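Local structure of PhnH (Penicillium herquei, 6JJT) at residues S76-G79 against T83-A86; H89-I92 against A98-L101; T103-A106 against V111-L114; G132-L137 against N141-W146. The protein catalyses the enantioselective hydroalkoxylation that closes a prenylated phenalenone precursor to (2'R)-atrovenetin in the herqueinone biosynthetic pathway. All coordinates share one frame; numbering follows the deposited sequence.

Contact 1 (S76-G79 against T83-A86)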
ATOM      1  N   SER D  76       6.754  -3.882  10.366  1.00  9.62           N
ATOM      2  CA  SER D  76       5.907  -4.599  11.314  1.00 11.13           C
ATOM      3  C   SER D  76       5.387  -3.611  12.347  1.00 11.95           C
ATOM      4  O   SER D  76       6.031  -2.614  12.664  1.00 11.54           O
ATOM      5  CB  SER D  76       6.656  -5.708  11.949  1.00 12.34           C
ATOM      6  OG  SER D  76       7.760  -5.188  12.678  1.00 17.76           O
ATOM      7  N   THR D  77       4.195  -3.861  12.850  1.00 12.97           N
ATOM      8  CA  THR D  77       3.640  -3.083  13.956  1.00 12.79           C
ATOM      9  C   THR D  77       3.084  -4.024  15.024  1.00 12.41           C
ATOM     10  O   THR D  77       2.193  -4.840  14.693  1.00 12.23           O
ATOM     11  CB  THR D  77       2.484  -2.203  13.478  1.00 14.73           C
ATOM     12  OG1 THR D  77       3.017  -1.233  12.581  1.00 17.47           O
ATOM     13  CG2 THR D  77       1.819  -1.435  14.609  1.00 15.35           C
ATOM     14  N   ARG D  78       3.611  -3.892  16.232  1.00 12.63           N
ATOM     15  CA  ARG D  78       3.073  -4.616  17.376  1.00 13.40           C
ATOM     16  C   ARG D  78       2.200  -3.641  18.145  1.00 14.98           C
ATOM     17  O   ARG D  78       2.728  -2.675  18.678  1.00 15.78           O
ATOM     18  CB  ARG D  78       4.223  -5.058  18.281  1.00 17.89           C
ATOM     19  CG  ARG D  78       3.703  -5.868  19.471  1.00 27.61           C
ATOM     20  CD  ARG D  78       4.666  -6.265  20.573  1.00 37.91           C
ATOM     21  NE  ARG D  78       5.633  -7.290  20.194  1.00 49.23           N
ATOM     22  CZ  ARG D  78       5.416  -8.603  20.277  1.00 55.03           C
ATOM     23  NH1 ARG D  78       6.362  -9.454  19.910  1.00 59.29           N
ATOM     24  NH2 ARG D  78       4.256  -9.059  20.727  1.00 56.26           N
ATOM     25  N   GLY D  79       0.879  -3.901  18.243  1.00 16.59           N
ATOM     26  CA  GLY D  79      -0.011  -2.963  18.939  1.00 15.99           C
ATOM     27  C   GLY D  79      -0.046  -3.281  20.435  1.00 16.28           C
ATOM     28  O   GLY D  79       0.326  -4.384  20.842  1.00 17.13           O
ATOM     29  N   THR D  83      -1.759  -7.470  18.877  1.00 16.77           N
ATOM     30  CA  THR D  83      -1.704  -7.919  17.493  1.00 16.29           C
ATOM     31  C   THR D  83      -0.309  -7.579  16.933  1.00 15.63           C
ATOM     32  O   THR D  83       0.216  -6.499  17.234  1.00 16.49           O
ATOM     33  CB  THR D  83      -2.761  -7.172  16.665  1.00 15.79           C
ATOM     34  OG1 THR D  83      -4.008  -7.223  17.377  1.00 19.86           O
ATOM     35  CG2 THR D  83      -2.928  -7.677  15.246  1.00 17.12           C
ATOM     36  N   ILE D  84       0.264  -8.421  16.059  1.00 14.83           N
ATOM     37  CA  ILE D  84       1.472  -8.079  15.313  1.00 14.56           C
ATOM     38  C   ILE D  84       1.176  -8.176  13.821  1.00 12.96           C
ATOM     39  O   ILE D  84       0.916  -9.272  13.272  1.00 13.23           O
ATOM     40  CB  ILE D  84       2.619  -9.038  15.653  1.00 19.01           C
ATOM     41  CG1 ILE D  84       2.891  -9.117  17.165  1.00 22.89           C
ATOM     42  CG2 ILE D  84       3.828  -8.576  14.872  1.00 18.19           C
ATOM     43  CD1 ILE D  84       3.740 -10.323  17.593  1.00 25.33           C
ATOM     44  N   ARG D  85       1.134  -7.028  13.136  1.00 12.60           N
ATOM     45  CA  ARG D  85       0.850  -7.004  11.710  1.00 12.46           C
ATOM     46  C   ARG D  85       2.169  -6.791  10.959  1.00 12.21           C
ATOM     47  O   ARG D  85       3.020  -6.024  11.439  1.00 14.58           O
ATOM     48  CB  ARG D  85      -0.108  -5.861  11.409  1.00 12.00           C
ATOM     49  CG  ARG D  85      -1.501  -6.051  12.002  1.00 12.76           C
ATOM     50  CD  ARG D  85      -2.472  -5.056  11.439  1.00 14.21           C
ATOM     51  NE  ARG D  85      -3.837  -5.418  11.897  1.00 13.32           N
ATOM     52  CZ  ARG D  85      -4.418  -4.985  13.018  1.00 12.61           C
ATOM     53  NH1 ARG D  85      -5.621  -5.438  13.306  1.00 12.33           N
ATOM     54  NH2 ARG D  85      -3.777  -4.206  13.873  1.00 13.82           N
ATOM     55  N   ALA D  86       2.388  -7.504   9.856  1.00 10.43           N
ATOM     56  CA  ALA D  86       3.617  -7.274   9.105  1.00 10.85           C
ATOM     57  C   ALA D  86       3.279  -7.261   7.642  1.00 10.64           C
ATOM     58  O   ALA D  86       2.341  -7.925   7.189  1.00 12.44           O
ATOM     59  CB  ALA D  86       4.711  -8.283   9.447  1.00 12.82           C
TER
HETATM   60  O   HOH W   1      -0.682  -4.232  15.016  1.00 17.23           O
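Ser-76 to Gly-79 and Thr-83 to Ala-86 run antiparallel, their short axes 166° apart and 4.6 Å from each other at closest approach. Thr-77 and Arg-85 form the hydrogen-bonded pair: Thr-77 N reaches Arg-85 O over 2.8 Å, and Arg-85 N returns a bond to Thr-77 O. Two residues nearer the turn, Gly-79 N donates to Thr-83 O at 2.9 Å. The flanking pairs, Ser-76 with Ala-86 and Arg-78 with Ile-84, are non-hydrogen-bonded and put their side chains on one face of the sheet. There Arg-78 and Ile-84 lie alongside each other, and the methyl CD1 of Ile-84 sits over one face of the guanidinium, 3.4 Å from Arg-78 NH2. Arg-78 gets there with CG anti to the backbone N (chi1 -178°) and a bend at chi3. Arg-85 leaves on the other face with Thr-77; Thr-83 CG2 lies over the centre of its guanidinium, 3.7 Å above the plane. Water 1 donates to Thr-77 O at 3.0 Å and accepts a weak bond from Arg-85 NH2. The stronger partner of Arg-85 is Phe-115 O of a neighbouring subunit, bonded through NH1, so this side faces a subunit interface. The arrangement is the closing end of a beta hairpin, at one rim of an antiparallel barrel.

Contact 2 (H89-I92 against A98-L101)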
ATOM      1  N   HIS D  89       7.964  -7.165   1.179  1.00  9.94           N
ATOM      2  CA  HIS D  89       8.215  -7.509  -0.194  1.00 11.11           C
ATOM      3  C   HIS D  89       9.613  -8.079  -0.257  1.00 11.21           C
ATOM      4  O   HIS D  89      10.535  -7.524   0.379  1.00 11.89           O
ATOM      5  CB  HIS D  89       8.207  -6.290  -1.137  1.00 12.85           C
ATOM      6  CG  HIS D  89       6.907  -5.602  -1.222  1.00 14.16           C
ATOM      7  ND1 HIS D  89       6.703  -4.449  -0.528  1.00 18.88           N
ATOM      8  CD2 HIS D  89       5.786  -5.851  -1.938  1.00 15.90           C
ATOM      9  CE1 HIS D  89       5.481  -3.994  -0.829  1.00 20.57           C
ATOM     10  NE2 HIS D  89       4.908  -4.865  -1.647  1.00 17.88           N
ATOM     11  N   TYR D  90       9.760  -9.153  -1.025  1.00 10.68           N
ATOM     12  CA  TYR D  90      11.110  -9.647  -1.249  1.00 10.78           C
ATOM     13  C   TYR D  90      11.151 -10.325  -2.595  1.00 10.67           C
ATOM     14  O   TYR D  90      10.102 -10.641  -3.181  1.00 11.36           O
ATOM     15  CB  TYR D  90      11.615 -10.564  -0.122  1.00 11.10           C
ATOM     16  CG  TYR D  90      10.801 -11.799   0.179  1.00 11.19           C
ATOM     17  CD1 TYR D  90      11.040 -13.008  -0.451  1.00 11.90           C
ATOM     18  CD2 TYR D  90       9.793 -11.749   1.145  1.00 14.41           C
ATOM     19  CE1 TYR D  90      10.321 -14.144  -0.121  1.00 14.16           C
ATOM     20  CE2 TYR D  90       9.064 -12.886   1.499  1.00 15.09           C
ATOM     21  CZ  TYR D  90       9.362 -14.085   0.868  1.00 14.77           C
ATOM     22  OH  TYR D  90       8.703 -15.252   1.168  1.00 17.44           O
ATOM     23  N   LEU D  91      12.361 -10.510  -3.110  1.00 10.50           N
ATOM     24  CA  LEU D  91      12.506 -11.050  -4.461  1.00 10.56           C
ATOM     25  C   LEU D  91      13.205 -12.410  -4.361  1.00 12.18           C
ATOM     26  O   LEU D  91      14.280 -12.529  -3.758  1.00 12.52           O
ATOM     27  CB  LEU D  91      13.329 -10.000  -5.225  1.00 13.40           C
ATOM     28  CG  LEU D  91      13.602 -10.105  -6.720  1.00 15.77           C
ATOM     29  CD1 LEU D  91      14.419 -11.285  -7.189  1.00 14.84           C
ATOM     30  CD2 LEU D  91      12.490  -9.605  -7.623  1.00 14.91           C
ATOM     31  N   ILE D  92      12.581 -13.419  -4.969  1.00 10.68           N
ATOM     32  CA  ILE D  92      13.178 -14.751  -5.115  1.00 11.13           C
ATOM     33  C   ILE D  92      13.815 -14.818  -6.485  1.00 11.60           C
ATOM     34  O   ILE D  92      13.180 -14.459  -7.481  1.00 12.81           O
ATOM     35  CB  ILE D  92      12.098 -15.853  -4.982  1.00 12.11           C
ATOM     36  CG1 ILE D  92      11.563 -15.886  -3.555  1.00 13.11           C
ATOM     37  CG2 ILE D  92      12.679 -17.220  -5.386  1.00 13.58           C
ATOM     38  CD1 ILE D  92      10.415 -16.868  -3.356  1.00 14.66           C
ATOM     39  N   ALA D  98      14.989 -17.160 -12.747  1.00 18.40           N
ATOM     40  CA  ALA D  98      13.778 -16.342 -12.853  1.00 17.46           C
ATOM     41  C   ALA D  98      13.602 -15.490 -11.588  1.00 13.83           C
ATOM     42  O   ALA D  98      13.861 -15.975 -10.487  1.00 14.88           O
ATOM     43  CB  ALA D  98      12.588 -17.232 -13.022  1.00 17.41           C
ATOM     44  N   ASN D  99      13.150 -14.247 -11.780  1.00 12.86           N
ATOM     45  CA  ASN D  99      12.897 -13.344 -10.665  1.00 12.16           C
ATOM     46  C   ASN D  99      11.399 -13.347 -10.367  1.00 10.78           C
ATOM     47  O   ASN D  99      10.595 -13.192 -11.280  1.00 11.67           O
ATOM     48  CB  ASN D  99      13.355 -11.953 -11.036  1.00 12.06           C
ATOM     49  CG  ASN D  99      14.853 -11.809 -11.160  1.00 12.77           C
ATOM     50  OD1 ASN D  99      15.567 -12.598 -10.538  1.00 13.81           O
ATOM     51  ND2 ASN D  99      15.275 -10.829 -11.923  1.00 12.83           N
ATOM     52  N   ILE D 100      11.060 -13.453  -9.081  1.00 11.19           N
ATOM     53  CA  ILE D 100       9.675 -13.500  -8.630  1.00 10.66           C
ATOM     54  C   ILE D 100       9.534 -12.534  -7.456  1.00 10.70           C
ATOM     55  O   ILE D 100      10.239 -12.694  -6.464  1.00 11.05           O
ATOM     56  CB  ILE D 100       9.265 -14.918  -8.178  1.00 12.00           C
ATOM     57  CG1 ILE D 100       9.524 -15.967  -9.268  1.00 12.81           C
ATOM     58  CG2 ILE D 100       7.840 -14.929  -7.632  1.00 12.78           C
ATOM     59  CD1 ILE D 100       9.559 -17.401  -8.771  1.00 14.89           C
ATOM     60  N   LEU D 101       8.605 -11.569  -7.570  1.00 10.19           N
ATOM     61  CA  LEU D 101       8.300 -10.747  -6.386  1.00 10.21           C
ATOM     62  C   LEU D 101       7.316 -11.470  -5.471  1.00  9.48           C
ATOM     63  O   LEU D 101       6.268 -11.959  -5.932  1.00 10.76           O
ATOM     64  CB  LEU D 101       7.660  -9.423  -6.826  1.00 10.30           C
ATOM     65  CG  LEU D 101       7.326  -8.480  -5.666  1.00 10.48           C
ATOM     66  CD1 LEU D 101       8.600  -7.962  -5.039  1.00 12.24           C
ATOM     67  CD2 LEU D 101       6.434  -7.331  -6.121  1.00 11.94           C
TER
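His-89 to Ile-92 and Ala-98 to Leu-101 pair antiparallel at 161° between their short axes, with Ile-92 and Ile-100 as the hydrogen-bonded pair and Leu-91 and Leu-101 as the non-hydrogen-bonded one. Ile-92 N donates a hydrogen bond to Ile-100 O at 2.9 Å, and Ile-100 N answers to Ile-92 O at 2.8 Å. Two CA-H...O contacts flank these bonds: Leu-91 CA lies 3.4 Å from Ile-100 O, and Asn-99 CA stands equally near Ile-92 O. The two isoleucines share a face of the sheet, where their CB atoms are 4.4 Å apart. On the leucine face, Leu-91 crosses Asn-99 at a slant and brings its methyl CD1 to 3.8 Å from Asn-99 OD1. With CG anti to the backbone N (chi1 -179°) and chi2 near 69°, Leu-101 brings CD1 to 3.6 Å from Tyr-90 O. The amide of Asn-99 is held from outside the hairpin, since ND2 donates to Ile-41 O of a neighbouring subunit. That same subunit packs Tyr-40 against Leu-91 and Tyr-42 against Leu-101, which marks the leucine face as an interface surface. A bound PEG (diethylene glycol) molecule lies about 4 Å from the side chain of His-89. Ile-92 and Tyr-90 turn the other way, reaching Ile-60 and Leu-55 of strand 48-61, which is not a neighbour of strand 84-94 in the sheet; this hairpin therefore supplies part of the barrel interior, between strand 67-79 on one side and strand 110-116 on the other.

Contact 3 (T103-A106 against V111-L114)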
ATOM      1  N   THR D 103       4.922 -10.802  -2.191  1.00  9.10           N
ATOM      2  CA  THR D 103       4.229  -9.790  -1.399  1.00  9.96           C
ATOM      3  C   THR D 103       3.576 -10.492  -0.222  1.00  9.12           C
ATOM      4  O   THR D 103       2.589 -11.247  -0.428  1.00  9.66           O
ATOM      5  CB  THR D 103       3.219  -9.022  -2.269  1.00 10.24           C
ATOM      6  OG1 THR D 103       3.962  -8.415  -3.330  1.00 11.72           O
ATOM      7  CG2 THR D 103       2.486  -7.961  -1.468  1.00 11.33           C
ATOM      8  N   GLU D 104       4.088 -10.269   0.994  1.00  9.97           N
ATOM      9  CA  GLU D 104       3.533 -10.911   2.159  1.00 10.47           C
ATOM     10  C   GLU D 104       2.779  -9.916   3.014  1.00 10.00           C
ATOM     11  O   GLU D 104       3.144  -8.753   3.143  1.00 10.01           O
ATOM     12  CB  GLU D 104       4.632 -11.482   3.055  1.00 12.58           C
ATOM     13  CG  GLU D 104       5.374 -12.680   2.480  1.00 15.81           C
ATOM     14  CD  GLU D 104       6.271 -13.457   3.438  1.00 16.92           C
ATOM     15  OE1 GLU D 104       6.540 -12.899   4.523  1.00 18.90           O
ATOM     16  OE2 GLU D 104       6.628 -14.621   3.073  1.00 17.52           O
ATOM     17  N   SER D 105       1.696 -10.375   3.605  1.00  9.21           N
ATOM     18  CA  SER D 105       0.918  -9.608   4.574  1.00  9.21           C
ATOM     19  C   SER D 105       0.512 -10.557   5.691  1.00  9.65           C
ATOM     20  O   SER D 105       0.024 -11.661   5.391  1.00 11.22           O
ATOM     21  CB  SER D 105      -0.267  -8.890   3.974  1.00 10.45           C
ATOM     22  OG  SER D 105      -1.077  -9.807   3.232  1.00 11.94           O
ATOM     23  N   ALA D 106       0.680 -10.173   6.947  1.00  9.55           N
ATOM     24  CA  ALA D 106       0.633 -11.169   8.013  1.00  9.22           C
ATOM     25  C   ALA D 106      -0.066 -10.646   9.241  1.00 10.04           C
ATOM     26  O   ALA D 106       0.115  -9.501   9.597  1.00 10.30           O
ATOM     27  CB  ALA D 106       2.048 -11.607   8.373  1.00 10.67           C
ATOM     28  N   VAL D 111       0.849 -15.914   7.690  1.00 10.31           N
ATOM     29  CA  VAL D 111       1.379 -15.111   6.591  1.00 10.47           C
ATOM     30  C   VAL D 111       0.640 -15.426   5.308  1.00 11.04           C
ATOM     31  O   VAL D 111       0.642 -16.559   4.841  1.00 12.29           O
ATOM     32  CB  VAL D 111       2.891 -15.361   6.415  1.00 10.96           C
ATOM     33  CG1 VAL D 111       3.454 -14.430   5.325  1.00 12.66           C
ATOM     34  CG2 VAL D 111       3.630 -15.184   7.733  1.00 12.07           C
ATOM     35  N   ALA D 112       0.060 -14.402   4.676  1.00  9.99           N
ATOM     36  CA  ALA D 112      -0.557 -14.570   3.368  1.00 10.11           C
ATOM     37  C   ALA D 112       0.420 -14.093   2.306  1.00  9.62           C
ATOM     38  O   ALA D 112       1.127 -13.087   2.558  1.00 10.72           O
ATOM     39  CB  ALA D 112      -1.820 -13.727   3.292  1.00 10.31           C
ATOM     40  N   VAL D 113       0.402 -14.690   1.124  1.00  9.92           N
ATOM     41  CA  VAL D 113       1.415 -14.427   0.128  1.00 10.07           C
ATOM     42  C   VAL D 113       0.769 -14.331  -1.236  1.00  9.65           C
ATOM     43  O   VAL D 113      -0.129 -15.127  -1.581  1.00  9.72           O
ATOM     44  CB  VAL D 113       2.422 -15.597   0.082  1.00 13.13           C
ATOM     45  CG1 VAL D 113       3.611 -15.252  -0.782  1.00 15.90           C
ATOM     46  CG2 VAL D 113       2.886 -15.995   1.460  1.00 14.10           C
ATOM     47  N   LEU D 114       1.252 -13.383  -2.026  1.00  8.94           N
ATOM     48  CA  LEU D 114       0.967 -13.215  -3.429  1.00  9.52           C
ATOM     49  C   LEU D 114       2.298 -13.152  -4.187  1.00  9.17           C
ATOM     50  O   LEU D 114       3.335 -12.851  -3.567  1.00  9.43           O
ATOM     51  CB  LEU D 114       0.147 -11.938  -3.678  1.00  9.66           C
ATOM     52  CG  LEU D 114      -1.263 -11.970  -3.105  1.00 10.00           C
ATOM     53  CD1 LEU D 114      -1.815 -10.548  -3.033  1.00 11.81           C
ATOM     54  CD2 LEU D 114      -2.206 -12.878  -3.898  1.00 11.30           C
TER
HETATM   55  O   HOH W   2       4.053 -10.101  -5.394  1.00 11.75           O
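Leu-114 O is approached by two donors: Thr-103 N, at 2.9 Å with an almost straight N-H...O angle of 177°, and water 2, whose bond is weak at 3.4 Å. The water also pairs with Thr-103 OG1 at 2.7 Å, so it joins that hydroxyl to the carbonyl on the opposite strand. Leu-114 N completes the pair by donating to Thr-103 O. Two residues further on, Ser-105 and Ala-112 repeat the pattern, the shorter of their two bonds running from Ala-112 N to Ser-105 O at 2.8 Å. Four backbone bonds thus stitch together a regular antiparallel hairpin of the barrel, its short axes 158° apart. The alternating pairs, Glu-104 with Val-113 between them and Ala-106 with Val-111 beyond Ser-105 and Ala-112, are non-hydrogen-bonded and share one face. On that face Glu-104 runs at a slant past its diagonal neighbour Val-111, whose methyl CG1 meets the carboxylate at 3.5 Å from Glu-104 CD. With CG1 anti to the backbone N (chi1 -176°), Val-111 divides its two methyls between neighbours, CG1 against Glu-104 and CG2 4.0 Å from Ala-106 CB. Glu-104 OE2 is hydrogen-bonded to Tyr-90 OH and weakly to Tyr-145 OH, and this double grip helps fix the carboxylate's position. Tyr-90 comes from the adjacent strand 84-94, Tyr-145 from strand 142-148, not a sheet neighbour of strand 99-107. On the reverse face Ser-105 OG stands 4.0 Å from Ala-112 CB, and Ser-105 and Leu-114 pack against Leu-114 and Ser-105 of a neighbouring subunit.

Contact 4 (G132-L137 against N141-W146)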
ATOM      1  N   GLY D 132       1.335 -19.217   4.939  1.00 12.31           N
ATOM      2  CA  GLY D 132       2.411 -19.921   5.622  1.00 12.47           C
ATOM      3  C   GLY D 132       2.506 -19.549   7.076  1.00 12.39           C
ATOM      4  O   GLY D 132       1.925 -18.570   7.533  1.00 12.92           O
ATOM      5  N   THR D 133       3.303 -20.345   7.822  1.00 12.61           N
ATOM      6  CA  THR D 133       3.564 -20.071   9.215  1.00 14.28           C
ATOM      7  C   THR D 133       4.807 -20.877   9.597  1.00 13.39           C
ATOM      8  O   THR D 133       5.115 -21.833   8.885  1.00 14.76           O
ATOM      9  CB  THR D 133       2.342 -20.447  10.066  1.00 13.11           C
ATOM     10  OG1 THR D 133       2.448 -19.851  11.338  1.00 15.28           O
ATOM     11  CG2 THR D 133       2.168 -21.957  10.251  1.00 17.28           C
ATOM     12  N   PRO D 134       5.552 -20.503  10.652  1.00 14.61           N
ATOM     13  CA  PRO D 134       6.709 -21.312  11.099  1.00 15.30           C
ATOM     14  C   PRO D 134       6.187 -22.619  11.713  1.00 16.32           C
ATOM     15  O   PRO D 134       5.392 -22.547  12.641  1.00 18.80           O
ATOM     16  CB  PRO D 134       7.431 -20.435  12.118  1.00 15.67           C
ATOM     17  CG  PRO D 134       6.817 -19.059  11.948  1.00 16.60           C
ATOM     18  CD  PRO D 134       5.386 -19.310  11.500  1.00 14.84           C
ATOM     19  N   PRO D 135       6.613 -23.831  11.243  1.00 17.16           N
ATOM     20  CA  PRO D 135       6.208 -25.085  11.892  1.00 20.37           C
ATOM     21  C   PRO D 135       6.712 -25.188  13.328  1.00 21.45           C
ATOM     22  O   PRO D 135       6.079 -25.845  14.138  1.00 23.16           O
ATOM     23  CB  PRO D 135       6.762 -26.192  10.976  1.00 18.79           C
ATOM     24  CG  PRO D 135       7.927 -25.537  10.261  1.00 18.10           C
ATOM     25  CD  PRO D 135       7.405 -24.115  10.035  1.00 16.36           C
ATOM     26  N   ASN D 136       7.798 -24.477  13.645  1.00 21.21           N
ATOM     27  CA  ASN D 136       8.327 -24.349  14.993  1.00 24.33           C
ATOM     28  C   ASN D 136       8.432 -22.864  15.358  1.00 23.17           C
ATOM     29  O   ASN D 136       9.265 -22.139  14.820  1.00 22.68           O
ATOM     30  CB  ASN D 136       9.680 -25.064  15.049  1.00 24.96           C
ATOM     31  CG  ASN D 136      10.384 -24.930  16.374  1.00 27.54           C
ATOM     32  OD1 ASN D 136       9.844 -24.351  17.309  1.00 26.54           O
ATOM     33  ND2 ASN D 136      11.610 -25.416  16.441  1.00 33.90           N
ATOM     34  N   LEU D 137       7.577 -22.388  16.272  1.00 25.27           N
ATOM     35  CA  LEU D 137       7.471 -20.959  16.541  1.00 29.34           C
ATOM     36  C   LEU D 137       8.714 -20.366  17.217  1.00 29.88           C
ATOM     37  O   LEU D 137       8.894 -19.143  17.259  1.00 31.88           O
ATOM     38  CB  LEU D 137       6.175 -20.682  17.318  1.00 31.54           C
ATOM     39  CG  LEU D 137       4.890 -20.951  16.530  1.00 31.04           C
ATOM     40  CD1 LEU D 137       3.660 -20.836  17.423  1.00 32.21           C
ATOM     41  CD2 LEU D 137       4.782 -19.988  15.348  1.00 29.22           C
ATOM     42  N   ASN D 141      12.234 -17.918  11.491  1.00 22.56           N
ATOM     43  CA  ASN D 141      12.793 -17.633  10.174  1.00 22.69           C
ATOM     44  C   ASN D 141      12.605 -18.804   9.198  1.00 20.44           C
ATOM     45  O   ASN D 141      12.956 -18.679   8.022  1.00 18.87           O
ATOM     46  CB  ASN D 141      14.187 -17.020  10.279  1.00 23.86           C
ATOM     47  CG  ASN D 141      14.159 -15.610  10.851  1.00 29.37           C
ATOM     48  OD1 ASN D 141      13.220 -14.843  10.632  1.00 32.33           O
ATOM     49  ND2 ASN D 141      15.189 -15.257  11.595  1.00 34.93           N
ATOM     50  N   PHE D 142      12.054 -19.939   9.671  1.00 18.05           N
ATOM     51  CA  PHE D 142      11.749 -21.048   8.777  1.00 17.02           C
ATOM     52  C   PHE D 142      10.239 -21.228   8.675  1.00 16.11           C
ATOM     53  O   PHE D 142       9.581 -21.523   9.684  1.00 15.66           O
ATOM     54  CB  PHE D 142      12.377 -22.372   9.251  1.00 17.25           C
ATOM     55  CG  PHE D 142      12.083 -23.495   8.287  1.00 17.50           C
ATOM     56  CD1 PHE D 142      12.751 -23.586   7.079  1.00 18.81           C
ATOM     57  CD2 PHE D 142      11.090 -24.428   8.536  1.00 16.71           C
ATOM     58  CE1 PHE D 142      12.461 -24.584   6.142  1.00 18.10           C
ATOM     59  CE2 PHE D 142      10.806 -25.428   7.614  1.00 17.17           C
ATOM     60  CZ  PHE D 142      11.484 -25.512   6.416  1.00 16.30           C
ATOM     61  N   LEU D 143       9.698 -21.008   7.465  1.00 15.25           N
ATOM     62  CA  LEU D 143       8.258 -21.095   7.255  1.00 14.95           C
ATOM     63  C   LEU D 143       7.914 -22.057   6.143  1.00 15.17           C
ATOM     64  O   LEU D 143       8.649 -22.249   5.195  1.00 14.71           O
ATOM     65  CB  LEU D 143       7.681 -19.715   6.906  1.00 15.97           C
ATOM     66  CG  LEU D 143       7.880 -18.630   7.963  1.00 20.62           C
ATOM     67  CD1 LEU D 143       9.101 -17.757   7.634  1.00 21.90           C
ATOM     68  CD2 LEU D 143       6.610 -17.772   8.002  1.00 21.99           C
ATOM     69  N   GLU D 144       6.755 -22.680   6.315  1.00 14.27           N
ATOM     70  CA  GLU D 144       6.188 -23.540   5.302  1.00 14.67           C
ATOM     71  C   GLU D 144       4.918 -22.893   4.752  1.00 12.47           C
ATOM     72  O   GLU D 144       4.092 -22.474   5.567  1.00 14.70           O
ATOM     73  CB  GLU D 144       5.844 -24.909   5.921  1.00 15.92           C
ATOM     74  CG  GLU D 144       7.087 -25.752   6.140  1.00 19.68           C
ATOM     75  CD  GLU D 144       6.870 -26.944   7.052  1.00 22.32           C
ATOM     76  OE1 GLU D 144       5.824 -27.039   7.682  1.00 22.94           O
ATOM     77  OE2 GLU D 144       7.783 -27.766   7.113  1.00 27.62           O
ATOM     78  N   TYR D 145       4.780 -22.966   3.457  1.00 13.16           N
ATOM     79  CA  TYR D 145       3.674 -22.296   2.767  1.00 14.22           C
ATOM     80  C   TYR D 145       2.861 -23.260   1.916  1.00 15.95           C
ATOM     81  O   TYR D 145       3.415 -24.154   1.258  1.00 15.71           O
ATOM     82  CB  TYR D 145       4.215 -21.191   1.853  1.00 15.34           C
ATOM     83  CG  TYR D 145       4.956 -20.062   2.521  1.00 15.32           C
ATOM     84  CD1 TYR D 145       6.316 -20.180   2.734  1.00 15.67           C
ATOM     85  CD2 TYR D 145       4.320 -18.876   2.907  1.00 15.66           C
ATOM     86  CE1 TYR D 145       7.045 -19.155   3.327  1.00 16.15           C
ATOM     87  CE2 TYR D 145       5.046 -17.842   3.503  1.00 16.56           C
ATOM     88  CZ  TYR D 145       6.405 -17.994   3.716  1.00 16.62           C
ATOM     89  OH  TYR D 145       7.166 -16.973   4.248  1.00 19.77           O
ATOM     90  N   TRP D 146       1.549 -22.968   1.827  1.00 14.67           N
ATOM     91  CA  TRP D 146       0.534 -23.766   1.152  1.00 14.35           C
ATOM     92  C   TRP D 146      -0.176 -22.933   0.098  1.00 14.27           C
ATOM     93  O   TRP D 146      -0.569 -21.791   0.386  1.00 14.91           O
ATOM     94  CB  TRP D 146      -0.472 -24.267   2.198  1.00 15.72           C
ATOM     95  CG  TRP D 146       0.211 -25.143   3.202  1.00 18.65           C
ATOM     96  CD1 TRP D 146       0.941 -24.731   4.281  1.00 20.10           C
ATOM     97  CD2 TRP D 146       0.295 -26.574   3.169  1.00 21.45           C
ATOM     98  NE1 TRP D 146       1.455 -25.817   4.945  1.00 23.73           N
ATOM     99  CE2 TRP D 146       1.094 -26.958   4.270  1.00 22.02           C
ATOM    100  CE3 TRP D 146      -0.244 -27.544   2.327  1.00 22.76           C
ATOM    101  CZ2 TRP D 146       1.338 -28.301   4.569  1.00 22.55           C
ATOM    102  CZ3 TRP D 146       0.020 -28.870   2.604  1.00 21.79           C
ATOM    103  CH2 TRP D 146       0.804 -29.228   3.703  1.00 21.90           C
TER
HETATM  104  O   HOH W   3       4.116 -24.635   9.164  1.00 24.11           O
HETATM  105  O   HOH W   4       9.764 -22.913  12.042  1.00 17.29           O
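This is a hairpin contact that starts as paired strands and continues as proline packing, where strand 129-133 gives way to the loop leading into strand 142-148. Thr-133 and Glu-144 are the hydrogen-bonded pair, and both of their bonds are rather long: Thr-133 N to Glu-144 O and Glu-144 N to Thr-133 O each span 3.2 Å. The second donor stands above the carbonyl plane of Thr-133, 36° out of it. Next to this pair the backbones come close, with Gly-132 CA 3.9 Å from Tyr-145 CA. Gly-132 CA also meets the Tyr-145 ring obliquely, 3.5 Å from its CD2. Strands 129-133 and 142-148 are the last two of the antiparallel barrel, and backbone bonds from Leu-143 and Tyr-145 to strand 26-44 close it. Beyond Thr-133 the prolines take over. Pro-134 lies alongside Leu-143, its CD 4.0 Å from Leu-143 CD2, and its CA makes a CA-H...O contact to Phe-142 O. Pro-135 crosses two side chains at about a right angle: its CG meets the edge of the Phe-142 ring, 3.8 Å from CD2, while its CB lies 3.5 Å from Glu-144 OE1. CG anti to the backbone N (chi1 -178°) carries the Phe-142 ring to Pro-135. Water 4 joins the loop to the strand, accepting from Asn-136 N and lying 2.7 Å from Phe-142 O.

Overall arrangement
Followed from the N terminus, the four contacts come strictly in series, each closing its own short loop before the next opens, so none nest or cross. Contact 1 closes the turn between strands 67-79 and 84-94; contact 2, 23 Å away between centres, closes the next turn on the opposite side of the chain's centre, using the far part of strand 84-94. Contact 3 shares strand 99-107 with contact 2 and closes the turn to strand 110-116; contact 4 closes the loop between strands 129-133 and 142-148. Probable backbone hydrogen bonds between neighbouring strands join them: Ala-86 O with Ala-106 N links contacts 1 and 3, Val-111 O with Gly-132 N contacts 3 and 4. Together they span six successive strands.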